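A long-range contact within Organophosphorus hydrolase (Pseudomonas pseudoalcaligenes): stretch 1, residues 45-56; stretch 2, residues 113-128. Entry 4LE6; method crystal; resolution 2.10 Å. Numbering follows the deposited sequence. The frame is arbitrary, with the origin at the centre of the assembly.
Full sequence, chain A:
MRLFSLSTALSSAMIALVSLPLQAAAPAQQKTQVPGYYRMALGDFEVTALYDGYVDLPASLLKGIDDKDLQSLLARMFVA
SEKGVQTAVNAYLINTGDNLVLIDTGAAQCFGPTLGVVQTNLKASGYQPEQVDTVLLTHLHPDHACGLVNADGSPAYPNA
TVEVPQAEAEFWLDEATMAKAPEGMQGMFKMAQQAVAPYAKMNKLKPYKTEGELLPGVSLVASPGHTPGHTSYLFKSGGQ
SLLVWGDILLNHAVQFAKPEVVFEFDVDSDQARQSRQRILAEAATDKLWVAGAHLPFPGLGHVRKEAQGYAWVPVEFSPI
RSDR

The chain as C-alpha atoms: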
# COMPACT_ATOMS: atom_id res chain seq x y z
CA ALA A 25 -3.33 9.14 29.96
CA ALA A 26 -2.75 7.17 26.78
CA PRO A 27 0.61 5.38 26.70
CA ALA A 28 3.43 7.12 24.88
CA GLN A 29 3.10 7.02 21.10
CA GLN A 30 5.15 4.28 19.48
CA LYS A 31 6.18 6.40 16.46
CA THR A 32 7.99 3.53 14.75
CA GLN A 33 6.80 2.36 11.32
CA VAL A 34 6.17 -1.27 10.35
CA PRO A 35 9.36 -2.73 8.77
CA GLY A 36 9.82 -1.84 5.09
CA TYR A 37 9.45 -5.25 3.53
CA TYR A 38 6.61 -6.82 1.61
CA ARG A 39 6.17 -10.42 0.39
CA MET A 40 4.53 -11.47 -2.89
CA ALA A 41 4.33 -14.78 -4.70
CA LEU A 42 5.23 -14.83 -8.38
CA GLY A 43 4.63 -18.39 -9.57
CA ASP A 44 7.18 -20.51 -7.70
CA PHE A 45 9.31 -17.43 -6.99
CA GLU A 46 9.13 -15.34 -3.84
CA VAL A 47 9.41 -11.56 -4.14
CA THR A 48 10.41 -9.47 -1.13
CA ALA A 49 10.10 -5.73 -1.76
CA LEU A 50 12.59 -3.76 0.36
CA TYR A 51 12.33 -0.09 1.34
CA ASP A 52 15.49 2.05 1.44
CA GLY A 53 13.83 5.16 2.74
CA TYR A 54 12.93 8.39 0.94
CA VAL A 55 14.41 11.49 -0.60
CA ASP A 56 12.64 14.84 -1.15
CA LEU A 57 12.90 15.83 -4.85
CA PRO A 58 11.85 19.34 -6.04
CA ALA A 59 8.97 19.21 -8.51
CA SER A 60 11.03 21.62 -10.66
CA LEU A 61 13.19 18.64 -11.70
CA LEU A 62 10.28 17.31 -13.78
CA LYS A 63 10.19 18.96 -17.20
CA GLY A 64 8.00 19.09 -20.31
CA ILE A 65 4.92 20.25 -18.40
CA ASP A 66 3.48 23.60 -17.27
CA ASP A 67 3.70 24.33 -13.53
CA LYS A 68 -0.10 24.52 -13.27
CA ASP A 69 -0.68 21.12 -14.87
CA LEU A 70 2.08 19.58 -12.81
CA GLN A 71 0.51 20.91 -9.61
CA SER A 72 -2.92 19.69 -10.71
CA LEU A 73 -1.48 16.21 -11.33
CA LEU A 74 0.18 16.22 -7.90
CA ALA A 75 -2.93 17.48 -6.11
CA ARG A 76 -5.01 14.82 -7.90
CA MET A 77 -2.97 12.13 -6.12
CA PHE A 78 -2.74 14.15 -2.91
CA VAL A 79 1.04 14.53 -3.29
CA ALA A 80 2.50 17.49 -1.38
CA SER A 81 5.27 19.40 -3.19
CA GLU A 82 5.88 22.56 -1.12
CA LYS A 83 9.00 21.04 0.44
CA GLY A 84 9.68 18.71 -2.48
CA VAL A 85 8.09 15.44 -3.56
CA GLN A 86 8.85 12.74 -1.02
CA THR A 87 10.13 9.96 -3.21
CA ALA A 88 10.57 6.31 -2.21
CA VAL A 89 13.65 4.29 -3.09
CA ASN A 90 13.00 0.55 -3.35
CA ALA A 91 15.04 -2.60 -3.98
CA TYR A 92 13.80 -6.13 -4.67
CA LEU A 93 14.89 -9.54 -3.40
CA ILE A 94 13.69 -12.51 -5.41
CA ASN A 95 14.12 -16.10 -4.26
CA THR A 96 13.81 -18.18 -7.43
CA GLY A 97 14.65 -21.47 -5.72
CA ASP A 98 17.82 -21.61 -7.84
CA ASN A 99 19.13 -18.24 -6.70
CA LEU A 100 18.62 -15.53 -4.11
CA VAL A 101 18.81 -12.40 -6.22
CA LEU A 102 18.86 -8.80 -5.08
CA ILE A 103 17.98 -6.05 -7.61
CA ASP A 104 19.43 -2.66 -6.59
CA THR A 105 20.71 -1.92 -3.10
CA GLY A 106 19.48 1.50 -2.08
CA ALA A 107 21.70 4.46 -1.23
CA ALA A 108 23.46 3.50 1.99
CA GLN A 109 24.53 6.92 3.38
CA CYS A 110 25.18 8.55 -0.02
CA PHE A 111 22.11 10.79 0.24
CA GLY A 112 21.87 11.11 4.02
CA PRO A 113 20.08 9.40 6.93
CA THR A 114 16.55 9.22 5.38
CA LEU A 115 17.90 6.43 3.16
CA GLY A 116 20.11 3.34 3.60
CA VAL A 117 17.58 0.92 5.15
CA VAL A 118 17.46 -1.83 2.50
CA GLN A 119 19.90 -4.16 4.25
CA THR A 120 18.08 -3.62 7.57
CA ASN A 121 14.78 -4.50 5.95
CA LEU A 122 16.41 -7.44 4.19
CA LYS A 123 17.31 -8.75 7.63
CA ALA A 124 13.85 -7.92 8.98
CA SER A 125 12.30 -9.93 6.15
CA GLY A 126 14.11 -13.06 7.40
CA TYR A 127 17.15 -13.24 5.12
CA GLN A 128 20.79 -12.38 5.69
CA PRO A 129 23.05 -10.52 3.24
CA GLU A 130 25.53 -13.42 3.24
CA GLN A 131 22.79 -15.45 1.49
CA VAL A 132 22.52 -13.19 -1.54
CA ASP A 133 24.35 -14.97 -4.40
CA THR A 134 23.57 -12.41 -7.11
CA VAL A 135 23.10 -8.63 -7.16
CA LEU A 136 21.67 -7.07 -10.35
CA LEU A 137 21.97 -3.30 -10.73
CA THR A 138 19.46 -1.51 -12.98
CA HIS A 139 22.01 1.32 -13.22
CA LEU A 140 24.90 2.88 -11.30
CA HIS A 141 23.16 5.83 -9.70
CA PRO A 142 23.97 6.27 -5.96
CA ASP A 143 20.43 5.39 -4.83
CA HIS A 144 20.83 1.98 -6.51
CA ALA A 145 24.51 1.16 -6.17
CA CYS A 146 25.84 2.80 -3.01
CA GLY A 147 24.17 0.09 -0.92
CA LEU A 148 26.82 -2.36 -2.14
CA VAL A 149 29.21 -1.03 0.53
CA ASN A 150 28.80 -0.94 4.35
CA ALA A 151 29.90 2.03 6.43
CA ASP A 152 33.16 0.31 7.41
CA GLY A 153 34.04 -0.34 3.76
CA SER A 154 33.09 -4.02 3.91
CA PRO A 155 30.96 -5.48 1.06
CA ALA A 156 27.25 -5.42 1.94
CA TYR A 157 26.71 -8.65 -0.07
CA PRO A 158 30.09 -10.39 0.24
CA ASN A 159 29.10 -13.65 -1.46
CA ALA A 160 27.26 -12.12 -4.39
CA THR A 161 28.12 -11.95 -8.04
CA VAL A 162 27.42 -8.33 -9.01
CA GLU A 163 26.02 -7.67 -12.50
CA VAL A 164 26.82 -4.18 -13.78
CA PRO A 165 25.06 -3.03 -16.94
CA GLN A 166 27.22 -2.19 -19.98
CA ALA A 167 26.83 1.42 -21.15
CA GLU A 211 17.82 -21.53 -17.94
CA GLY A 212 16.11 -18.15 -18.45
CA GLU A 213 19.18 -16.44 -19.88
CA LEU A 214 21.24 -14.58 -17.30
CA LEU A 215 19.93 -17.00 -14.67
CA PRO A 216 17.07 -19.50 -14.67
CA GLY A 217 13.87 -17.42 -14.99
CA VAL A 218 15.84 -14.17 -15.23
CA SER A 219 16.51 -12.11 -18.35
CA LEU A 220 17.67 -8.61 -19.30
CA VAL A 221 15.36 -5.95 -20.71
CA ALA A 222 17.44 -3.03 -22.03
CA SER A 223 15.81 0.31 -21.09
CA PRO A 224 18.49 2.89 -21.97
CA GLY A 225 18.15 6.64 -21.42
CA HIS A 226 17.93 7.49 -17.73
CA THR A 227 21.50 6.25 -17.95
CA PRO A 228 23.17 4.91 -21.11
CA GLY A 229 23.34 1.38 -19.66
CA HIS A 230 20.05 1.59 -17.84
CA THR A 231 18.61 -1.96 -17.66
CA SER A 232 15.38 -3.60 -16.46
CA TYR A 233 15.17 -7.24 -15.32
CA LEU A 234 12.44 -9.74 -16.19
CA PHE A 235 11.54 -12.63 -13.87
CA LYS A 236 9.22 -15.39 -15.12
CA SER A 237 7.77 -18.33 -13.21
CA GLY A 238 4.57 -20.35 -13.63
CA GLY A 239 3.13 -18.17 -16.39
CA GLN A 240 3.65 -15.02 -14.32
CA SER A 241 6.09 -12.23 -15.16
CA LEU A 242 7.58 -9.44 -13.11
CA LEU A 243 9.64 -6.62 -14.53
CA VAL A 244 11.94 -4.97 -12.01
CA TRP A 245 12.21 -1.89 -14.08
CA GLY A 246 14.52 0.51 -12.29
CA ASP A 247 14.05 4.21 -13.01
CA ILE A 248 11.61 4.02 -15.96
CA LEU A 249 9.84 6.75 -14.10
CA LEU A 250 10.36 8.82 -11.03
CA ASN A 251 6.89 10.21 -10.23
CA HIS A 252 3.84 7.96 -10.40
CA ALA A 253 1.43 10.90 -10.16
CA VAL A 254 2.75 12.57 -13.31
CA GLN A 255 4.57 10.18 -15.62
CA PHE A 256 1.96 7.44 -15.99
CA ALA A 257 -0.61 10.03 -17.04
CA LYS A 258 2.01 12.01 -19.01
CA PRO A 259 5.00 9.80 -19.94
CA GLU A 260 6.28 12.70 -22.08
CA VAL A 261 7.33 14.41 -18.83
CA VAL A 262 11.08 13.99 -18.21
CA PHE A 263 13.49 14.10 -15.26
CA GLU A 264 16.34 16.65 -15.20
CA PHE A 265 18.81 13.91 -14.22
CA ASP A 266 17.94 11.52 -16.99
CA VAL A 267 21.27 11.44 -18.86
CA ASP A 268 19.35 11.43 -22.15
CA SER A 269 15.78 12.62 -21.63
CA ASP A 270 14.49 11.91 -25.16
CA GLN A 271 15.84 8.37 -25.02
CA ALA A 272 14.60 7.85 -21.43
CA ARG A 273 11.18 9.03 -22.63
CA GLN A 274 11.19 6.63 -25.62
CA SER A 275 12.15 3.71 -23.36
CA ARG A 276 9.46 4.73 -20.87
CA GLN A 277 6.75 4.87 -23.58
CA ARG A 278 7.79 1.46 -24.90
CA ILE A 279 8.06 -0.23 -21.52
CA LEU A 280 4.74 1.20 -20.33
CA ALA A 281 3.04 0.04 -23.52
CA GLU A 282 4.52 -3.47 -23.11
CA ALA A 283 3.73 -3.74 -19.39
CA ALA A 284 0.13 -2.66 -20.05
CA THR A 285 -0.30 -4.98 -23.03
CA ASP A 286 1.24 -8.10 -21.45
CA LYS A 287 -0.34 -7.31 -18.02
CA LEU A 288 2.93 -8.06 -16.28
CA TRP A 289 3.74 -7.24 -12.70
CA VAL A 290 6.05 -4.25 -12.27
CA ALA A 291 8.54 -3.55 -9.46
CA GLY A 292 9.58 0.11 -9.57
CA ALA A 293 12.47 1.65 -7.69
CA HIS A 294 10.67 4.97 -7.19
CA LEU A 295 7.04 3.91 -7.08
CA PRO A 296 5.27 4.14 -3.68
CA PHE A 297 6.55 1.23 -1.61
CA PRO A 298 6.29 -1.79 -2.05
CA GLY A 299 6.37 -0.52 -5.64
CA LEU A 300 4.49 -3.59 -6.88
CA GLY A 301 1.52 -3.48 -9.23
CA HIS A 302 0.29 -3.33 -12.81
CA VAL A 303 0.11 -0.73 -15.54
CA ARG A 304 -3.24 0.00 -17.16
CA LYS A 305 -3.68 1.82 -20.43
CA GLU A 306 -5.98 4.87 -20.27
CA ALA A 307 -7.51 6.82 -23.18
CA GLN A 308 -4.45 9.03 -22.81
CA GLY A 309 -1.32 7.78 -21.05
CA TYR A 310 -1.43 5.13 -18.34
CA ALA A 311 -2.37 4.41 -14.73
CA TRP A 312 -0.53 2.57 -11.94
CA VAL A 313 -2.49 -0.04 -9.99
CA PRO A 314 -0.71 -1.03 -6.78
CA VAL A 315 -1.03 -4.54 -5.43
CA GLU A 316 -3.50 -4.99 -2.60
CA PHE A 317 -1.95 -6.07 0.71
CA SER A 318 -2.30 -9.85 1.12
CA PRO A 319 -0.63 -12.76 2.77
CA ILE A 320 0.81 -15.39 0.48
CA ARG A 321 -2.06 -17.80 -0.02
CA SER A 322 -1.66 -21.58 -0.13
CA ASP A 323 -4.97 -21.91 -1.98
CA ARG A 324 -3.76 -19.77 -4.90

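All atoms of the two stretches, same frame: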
# COMPACT_ATOMS: atom_id res chain seq x y z
N PHE A 45 8.35 -18.37 -7.58
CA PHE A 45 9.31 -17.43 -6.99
C PHE A 45 8.69 -16.70 -5.81
O PHE A 45 7.46 -16.56 -5.71
CB PHE A 45 9.78 -16.40 -8.01
CG PHE A 45 10.54 -16.97 -9.17
CD1 PHE A 45 10.86 -18.32 -9.25
CD2 PHE A 45 10.95 -16.14 -10.20
CE1 PHE A 45 11.57 -18.82 -10.33
CE2 PHE A 45 11.65 -16.64 -11.28
CZ PHE A 45 11.96 -17.97 -11.35
N GLU A 46 9.56 -16.22 -4.93
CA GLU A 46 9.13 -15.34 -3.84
C GLU A 46 9.77 -13.96 -3.99
O GLU A 46 11.00 -13.83 -4.06
CB GLU A 46 9.50 -15.94 -2.51
CG GLU A 46 9.22 -15.06 -1.32
CD GLU A 46 10.08 -15.47 -0.15
OE1 GLU A 46 9.54 -15.97 0.85
OE2 GLU A 46 11.32 -15.30 -0.26
N VAL A 47 8.93 -12.93 -4.04
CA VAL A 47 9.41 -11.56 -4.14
C VAL A 47 9.30 -10.89 -2.78
O VAL A 47 8.25 -10.93 -2.14
CB VAL A 47 8.55 -10.77 -5.15
CG1 VAL A 47 9.03 -9.33 -5.27
CG2 VAL A 47 8.56 -11.47 -6.51
N THR A 48 10.41 -10.31 -2.32
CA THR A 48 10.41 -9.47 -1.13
C THR A 48 10.79 -8.05 -1.55
O THR A 48 11.94 -7.81 -1.90
CB THR A 48 11.38 -9.96 -0.05
OG1 THR A 48 11.02 -11.28 0.38
CG2 THR A 48 11.32 -9.06 1.17
N ALA A 49 9.82 -7.14 -1.52
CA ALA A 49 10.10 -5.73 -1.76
C ALA A 49 10.77 -5.17 -0.52
O ALA A 49 10.36 -5.52 0.61
CB ALA A 49 8.82 -4.96 -2.04
N LEU A 50 11.78 -4.32 -0.73
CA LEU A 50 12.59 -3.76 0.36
C LEU A 50 12.69 -2.24 0.25
O LEU A 50 13.12 -1.72 -0.78
CB LEU A 50 14.01 -4.33 0.32
CG LEU A 50 14.11 -5.85 0.47
CD1 LEU A 50 15.53 -6.28 0.21
CD2 LEU A 50 13.66 -6.27 1.88
N TYR A 51 12.36 -1.55 1.32
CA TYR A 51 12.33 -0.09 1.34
C TYR A 51 13.68 0.45 1.77
O TYR A 51 14.23 -0.01 2.77
CB TYR A 51 11.26 0.34 2.34
CG TYR A 51 10.97 1.81 2.46
CD1 TYR A 51 10.47 2.54 1.38
CD2 TYR A 51 11.13 2.46 3.68
CE1 TYR A 51 10.17 3.90 1.52
CE2 TYR A 51 10.81 3.81 3.82
CZ TYR A 51 10.34 4.52 2.75
OH TYR A 51 10.04 5.86 2.91
N ASP A 52 14.23 1.42 1.04
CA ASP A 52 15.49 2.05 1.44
C ASP A 52 15.30 3.30 2.26
O ASP A 52 16.23 3.75 2.93
CB ASP A 52 16.36 2.42 0.23
CG ASP A 52 17.82 2.63 0.62
OD1 ASP A 52 18.38 1.77 1.34
OD2 ASP A 52 18.40 3.68 0.27
N GLY A 53 14.11 3.87 2.16
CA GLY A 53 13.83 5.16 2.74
C GLY A 53 13.28 6.11 1.68
O GLY A 53 12.73 5.66 0.68
N TYR A 54 13.45 7.41 1.89
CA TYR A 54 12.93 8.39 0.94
C TYR A 54 13.90 9.53 0.74
O TYR A 54 14.79 9.76 1.55
CB TYR A 54 11.59 8.97 1.43
CG TYR A 54 11.71 9.70 2.76
CD1 TYR A 54 12.02 11.06 2.82
CD2 TYR A 54 11.55 9.03 3.96
CE1 TYR A 54 12.15 11.72 4.03
CE2 TYR A 54 11.65 9.70 5.19
CZ TYR A 54 11.96 11.03 5.20
OH TYR A 54 12.07 11.69 6.41
N VAL A 55 13.71 10.25 -0.36
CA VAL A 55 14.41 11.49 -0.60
C VAL A 55 13.39 12.54 -1.11
O VAL A 55 12.50 12.21 -1.89
CB VAL A 55 15.56 11.28 -1.61
CG1 VAL A 55 15.03 10.73 -2.93
CG2 VAL A 55 16.31 12.57 -1.83
N ASP A 56 13.51 13.78 -0.67
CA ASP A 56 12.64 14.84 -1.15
C ASP A 56 13.21 15.41 -2.45
O ASP A 56 14.33 15.93 -2.46
CB ASP A 56 12.51 15.94 -0.10
CG ASP A 56 11.75 15.49 1.16
OD1 ASP A 56 10.89 14.57 1.09
OD2 ASP A 56 12.02 16.08 2.23
N PRO A 113 20.67 10.35 5.99
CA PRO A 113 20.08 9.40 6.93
C PRO A 113 18.60 9.04 6.69
O PRO A 113 18.10 8.18 7.40
CB PRO A 113 20.25 10.11 8.28
CG PRO A 113 20.31 11.60 7.95
CD PRO A 113 20.54 11.74 6.46
N THR A 114 17.92 9.65 5.72
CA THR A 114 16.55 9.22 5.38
C THR A 114 16.55 8.03 4.42
O THR A 114 15.50 7.51 4.06
CB THR A 114 15.71 10.38 4.77
OG1 THR A 114 16.24 10.75 3.49
CG2 THR A 114 15.70 11.56 5.69
N LEU A 115 17.74 7.58 4.05
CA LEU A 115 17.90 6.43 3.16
C LEU A 115 18.89 5.45 3.79
O LEU A 115 19.40 5.71 4.88
CB LEU A 115 18.41 6.91 1.82
CG LEU A 115 17.34 7.55 0.94
CD1 LEU A 115 18.00 8.28 -0.19
CD2 LEU A 115 16.37 6.50 0.41
N GLY A 116 19.14 4.32 3.13
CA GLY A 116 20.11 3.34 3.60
C GLY A 116 19.55 2.17 4.42
O GLY A 116 20.30 1.51 5.14
N VAL A 117 18.25 1.89 4.29
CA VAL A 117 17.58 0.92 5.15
C VAL A 117 17.31 -0.44 4.47
O VAL A 117 16.79 -1.35 5.10
CB VAL A 117 16.22 1.50 5.69
CG1 VAL A 117 15.75 0.76 6.93
CG2 VAL A 117 16.39 2.98 6.04
N VAL A 118 17.69 -0.58 3.20
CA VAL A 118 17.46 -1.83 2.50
C VAL A 118 18.04 -3.04 3.22
O VAL A 118 17.35 -4.05 3.37
CB VAL A 118 18.01 -1.79 1.05
CG1 VAL A 118 18.13 -3.20 0.47
CG2 VAL A 118 17.11 -0.95 0.17
N GLN A 119 19.29 -2.97 3.65
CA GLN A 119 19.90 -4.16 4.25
C GLN A 119 19.17 -4.50 5.57
O GLN A 119 18.92 -5.68 5.90
CB GLN A 119 21.40 -3.98 4.48
CG GLN A 119 22.11 -5.31 4.76
CD GLN A 119 23.58 -5.16 5.09
OE1 GLN A 119 24.10 -5.82 5.99
NE2 GLN A 119 24.26 -4.27 4.38
N THR A 120 18.79 -3.45 6.30
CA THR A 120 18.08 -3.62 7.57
C THR A 120 16.75 -4.32 7.33
O THR A 120 16.39 -5.29 8.01
CB THR A 120 17.84 -2.25 8.26
OG1 THR A 120 19.10 -1.65 8.56
CG2 THR A 120 17.01 -2.39 9.56
N ASN A 121 16.03 -3.86 6.31
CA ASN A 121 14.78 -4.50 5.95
C ASN A 121 14.98 -5.89 5.37
O ASN A 121 14.13 -6.77 5.54
CB ASN A 121 13.98 -3.61 4.99
CG ASN A 121 13.34 -2.44 5.72
OD1 ASN A 121 12.79 -2.60 6.81
ND2 ASN A 121 13.44 -1.26 5.14
N LEU A 122 16.11 -6.11 4.70
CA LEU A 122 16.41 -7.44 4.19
C LEU A 122 16.50 -8.39 5.38
O LEU A 122 15.93 -9.49 5.37
CB LEU A 122 17.73 -7.44 3.42
CG LEU A 122 18.08 -8.79 2.80
CD1 LEU A 122 18.66 -8.60 1.38
CD2 LEU A 122 19.06 -9.56 3.69
N LYS A 123 17.22 -7.96 6.41
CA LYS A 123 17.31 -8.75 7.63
C LYS A 123 15.95 -8.93 8.30
O LYS A 123 15.61 -10.04 8.74
CB LYS A 123 18.32 -8.12 8.58
CG LYS A 123 19.76 -8.28 8.07
CD LYS A 123 20.75 -7.41 8.84
CE LYS A 123 22.15 -7.54 8.26
NZ LYS A 123 23.10 -6.61 8.91
N ALA A 124 15.16 -7.85 8.35
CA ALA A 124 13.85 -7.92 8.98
C ALA A 124 12.94 -8.92 8.26
O ALA A 124 12.12 -9.59 8.88
CB ALA A 124 13.19 -6.53 9.01
N SER A 125 13.13 -9.03 6.95
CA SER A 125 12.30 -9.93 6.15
C SER A 125 12.70 -11.41 6.32
O SER A 125 12.06 -12.30 5.76
CB SER A 125 12.39 -9.54 4.68
OG SER A 125 13.51 -10.11 4.05
N GLY A 126 13.76 -11.68 7.08
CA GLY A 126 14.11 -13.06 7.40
C GLY A 126 15.27 -13.66 6.62
O GLY A 126 15.56 -14.86 6.71
N TYR A 127 15.96 -12.82 5.85
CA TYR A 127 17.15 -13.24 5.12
C TYR A 127 18.38 -12.57 5.70
O TYR A 127 18.26 -11.64 6.49
CB TYR A 127 17.02 -12.89 3.64
CG TYR A 127 16.02 -13.74 2.91
CD1 TYR A 127 16.29 -15.07 2.63
CD2 TYR A 127 14.78 -13.24 2.53
CE1 TYR A 127 15.38 -15.87 1.97
CE2 TYR A 127 13.87 -14.03 1.87
CZ TYR A 127 14.18 -15.34 1.59
OH TYR A 127 13.28 -16.14 0.93
N GLN A 128 19.56 -13.04 5.31
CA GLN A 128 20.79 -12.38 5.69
C GLN A 128 21.56 -12.04 4.42
O GLN A 128 21.44 -12.75 3.42
CB GLN A 128 21.63 -13.25 6.65
CG GLN A 128 21.00 -13.40 8.05
CD GLN A 128 21.09 -12.13 8.90
OE1 GLN A 128 22.10 -11.42 8.88
NE2 GLN A 128 20.03 -11.84 9.66

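This is a strand-on-helix contact in which the strand 45-56 packs against the helix 118-124, running roughly antiparallel to it, and is fastened at Asp52 to the loop that leads into that helix. The axes approach to 6.9 Å at an angle of 145°, and the two stretches together bury 779 Å². The backbones are nearest at the loop, where the CA atoms of Asp52 and Val117 are 4.4 Å apart and those of Gly53 and Leu115 4.3 Å; the CA atoms of Thr48 and Ser125 are 7.5 Å apart, leaving room for side chains.

Asp52 organizes the polar core. Its carboxylate receives the amide of Gly116 (N to OD2, 3.0 Å, 157° at the hydrogen) and that of Val118 (N to OD1, 3.1 Å, 158°), while its carbonyl takes the amide of Val117 (N to Asp52 O, 3.1 Å, 152°). Amides at the start of a helix lack partners in a preceding turn, so an acidic side chain suits them well. One turn further on, Asn121 ND2 donates to Tyr51 O at 2.8 Å, tying the helix to the strand backbone.

Beyond Asp52, Tyr54 and Thr114 are joined by one backbone bond and one from the Thr114 hydroxyl. Tyr54 N donates to Thr114 O at 3.0 Å, and Thr114 OG1 returns a bond to Tyr54 O at 2.6 Å. CA-H...O contacts, Gly53 CA to Thr114 O and Leu115 CA to Asp52 O, both 3.2 Å, reinforce this close approach. Gly53 fits because it has no side chain: an ideal CB would sit 1.9 Å from Thr114 O and 2.9 Å from Leu115 CA, and its phi/psi of 125/-155 already calls for glycine. Thr114 CB also lies over the face of the Tyr54 ring, 3.9 Å from the centroid and 16° off the normal, a CH-pi contact. Val55 CB rests 4.1 Å from Leu115 CD1 in the same loop.

Apolar packing fills the space between strand and helix. Leu50, which points toward it, places CD1 4.0 Å from Val118 CG1 and 4.1 Å from Leu122 CB. Nearer the other end of the strand, Thr48 CG2 meets Ser125 CB at 3.7 Å; Ser125 OG is itself bonded to Leu122 O at 2.8 Å.

After the helix, Gly126, with phi 103°, forms a Schellman motif, and the chain continues to Tyr127, whose side chain points back toward the strand. Tyr127 OH donates to Glu46 OE2 at 2.4 Å, a very short hydrogen bond, with the carboxylate oxygen near the plane of the ring at its edge.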